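PDB 3L8R: putative PTS system, cellobiose-specific IIA component, which probably serves as the phosphate-carrying IIA component of a phosphotransferase system for cellobiose uptake, passing on phosphoryl groups received from HPr. Local coordinates for residues S34-A37 with R38-H42. Sequence-based numbering, arbitrary orientation.
Sequences SGNA and RSIVH
Arg38 N donates to Ser34 O at 2.7 Å, the first of four successive i to i+4 bonds between 34-37 and 38-42 in helix 20-49. The arginine side chain leaves the helix extended from CG to NE, with CG anti to the backbone N (chi1 -153°). Its guanidinium group thereby reaches beyond this turn, where NH1 bonds Thr102 OG1 and NH2 forms a salt bridge with Glu108 of the second subunit.

Ser39 bonds the preceding turn twice. Its N donates to Gly35 O, while OG, set between the backbone N and the carbonyl carbon (chi1 74°), turns back along the helix and donates to Asn36 O at 2.9 Å. Asn36 O also accepts from Ile40 N at 3.0 Å, so one carbonyl serves two donors, the hydroxyl arriving at the more bent C=O...O angle of 128°.

Ile40 lays its CG1-CD1 arm across the same carbonyl, CG1 lying 3.4 Å from Asn36 O. Its tip, CD1, comes within 3.9 Å of Asn36 OD1, a loose apolar-to-amide contact in which the two side chains cross at a slant.

Val41 N continues the series on Ala37 O at 2.9 Å, and its CG2 rests 3.3 Å from that oxygen. At His42 the side chain turns to the neighbouring copy, NE2 bonding Glu108 of the second subunit. A serine hydroxyl bonded to the i-3 carbonyl is a common helical feature. Ala37 and Val41 pack against helices 53-82 and 91-118 within the three-helix bundle of the lactose/cellobiose IIA fold, while Arg38 and His42 reach the trimer interface.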
ATOM      1  N   SER A  34      -5.281   5.930  11.445  1.00 18.79           N
ATOM      2  CA  SER A  34      -5.493   5.196  10.212  1.00 18.54           C
ATOM      3  C   SER A  34      -5.975   3.786  10.512  1.00 17.39           C
ATOM      4  O   SER A  34      -6.828   3.266   9.782  1.00 16.93           O
ATOM      5  CB  SER A  34      -4.311   5.302   9.224  1.00 19.36           C
ATOM      6  OG  SER A  34      -3.322   4.281   9.423  1.00 23.88           O
ATOM      7  N   GLY A  35      -5.521   3.219  11.639  1.00 17.58           N
ATOM      8  CA  GLY A  35      -6.014   1.905  12.120  1.00 18.21           C
ATOM      9  C   GLY A  35      -7.532   1.963  12.280  1.00 19.78           C
ATOM     10  O   GLY A  35      -8.278   1.102  11.806  1.00 21.29           O
ATOM     11  N   ASN A  36      -8.013   3.012  12.927  1.00 20.46           N
ATOM     12  CA  ASN A  36      -9.434   3.195  13.093  1.00 21.05           C
ATOM     13  C   ASN A  36     -10.131   3.326  11.746  1.00 21.04           C
ATOM     14  O   ASN A  36     -11.180   2.694  11.511  1.00 21.32           O
ATOM     15  CB  ASN A  36      -9.706   4.427  13.927  1.00 21.54           C
ATOM     16  CG  ASN A  36     -11.150   4.504  14.384  1.00 23.98           C
ATOM     17  OD1 ASN A  36     -11.714   5.587  14.520  1.00 27.16           O
ATOM     18  ND2 ASN A  36     -11.747   3.361  14.639  1.00 25.64           N
ATOM     19  N   ALA A  37      -9.546   4.123  10.844  1.00 19.89           N
ATOM     20  CA  ALA A  37     -10.178   4.339   9.540  1.00 17.98           C
ATOM     21  C   ALA A  37     -10.188   3.029   8.816  1.00 17.47           C
ATOM     22  O   ALA A  37     -11.162   2.709   8.140  1.00 17.53           O
ATOM     23  CB  ALA A  37      -9.463   5.436   8.721  1.00 17.70           C
ATOM     24  N   ARG A  38      -9.142   2.218   8.992  1.00 16.60           N
ATOM     25  CA  ARG A  38      -9.184   0.922   8.347  1.00 16.06           C
ATOM     26  C   ARG A  38     -10.292   0.048   8.860  1.00 17.01           C
ATOM     27  O   ARG A  38     -10.916  -0.676   8.084  1.00 18.02           O
ATOM     28  CB  ARG A  38      -7.869   0.165   8.417  1.00 15.55           C
ATOM     29  CG  ARG A  38      -7.730  -0.802   7.252  1.00 13.45           C
ATOM     30  CD  ARG A  38      -6.514  -1.738   7.496  1.00 13.10           C
ATOM     31  NE  ARG A  38      -6.046  -2.378   6.280  1.00  9.51           N
ATOM     32  CZ  ARG A  38      -5.093  -1.903   5.479  1.00  7.66           C
ATOM     33  NH1 ARG A  38      -4.428  -0.785   5.743  1.00  2.42           N
ATOM     34  NH2 ARG A  38      -4.773  -2.611   4.427  1.00  7.70           N
ATOM     35  N   SER A  39     -10.546   0.055  10.162  1.00 17.79           N
ATOM     36  CA  SER A  39     -11.612  -0.810  10.640  1.00 18.50           C
ATOM     37  C   SER A  39     -12.941  -0.290  10.138  1.00 18.27           C
ATOM     38  O   SER A  39     -13.863  -1.065   9.906  1.00 19.18           O
ATOM     39  CB  SER A  39     -11.615  -0.941  12.159  1.00 19.14           C
ATOM     40  OG  SER A  39     -12.114   0.240  12.770  1.00 22.89           O
ATOM     41  N   ILE A  40     -13.043   1.014   9.933  1.00 17.27           N
ATOM     42  CA  ILE A  40     -14.310   1.530   9.478  1.00 17.32           C
ATOM     43  C   ILE A  40     -14.514   1.154   8.034  1.00 17.76           C
ATOM     44  O   ILE A  40     -15.659   0.842   7.599  1.00 18.33           O
ATOM     45  CB  ILE A  40     -14.492   3.045   9.696  1.00 16.77           C
ATOM     46  CG1 ILE A  40     -14.470   3.391  11.182  1.00 14.16           C
ATOM     47  CG2 ILE A  40     -15.845   3.464   9.176  1.00 19.70           C
ATOM     48  CD1 ILE A  40     -13.942   4.774  11.434  1.00 11.89           C
ATOM     49  N   VAL A  41     -13.419   1.156   7.279  1.00 16.42           N
ATOM     50  CA  VAL A  41     -13.563   0.769   5.888  1.00 16.00           C
ATOM     51  C   VAL A  41     -14.076  -0.661   5.818  1.00 16.60           C
ATOM     52  O   VAL A  41     -14.935  -0.975   4.979  1.00 16.46           O
ATOM     53  CB  VAL A  41     -12.269   0.909   5.086  1.00 15.34           C
ATOM     54  CG1 VAL A  41     -12.460   0.262   3.717  1.00 14.43           C
ATOM     55  CG2 VAL A  41     -11.889   2.365   4.954  1.00 14.45           C
ATOM     56  N   HIS A  42     -13.541  -1.527   6.691  1.00 17.09           N
ATOM     57  CA  HIS A  42     -13.996  -2.913   6.759  1.00 18.16           C
ATOM     58  C   HIS A  42     -15.464  -3.019   7.161  1.00 18.68           C
ATOM     59  O   HIS A  42     -16.200  -3.783   6.587  1.00 19.10           O
ATOM     60  CB  HIS A  42     -13.127  -3.757   7.673  1.00 18.17           C
ATOM     61  CG  HIS A  42     -11.900  -4.262   7.002  1.00 17.08           C
ATOM     62  ND1 HIS A  42     -11.941  -5.260   6.050  1.00 16.60           N
ATOM     63  CD2 HIS A  42     -10.602  -3.890   7.116  1.00 14.34           C
ATOM     64  CE1 HIS A  42     -10.713  -5.494   5.614  1.00 17.90           C
ATOM     65  NE2 HIS A  42      -9.881  -4.675   6.246  1.00 16.54           N
TER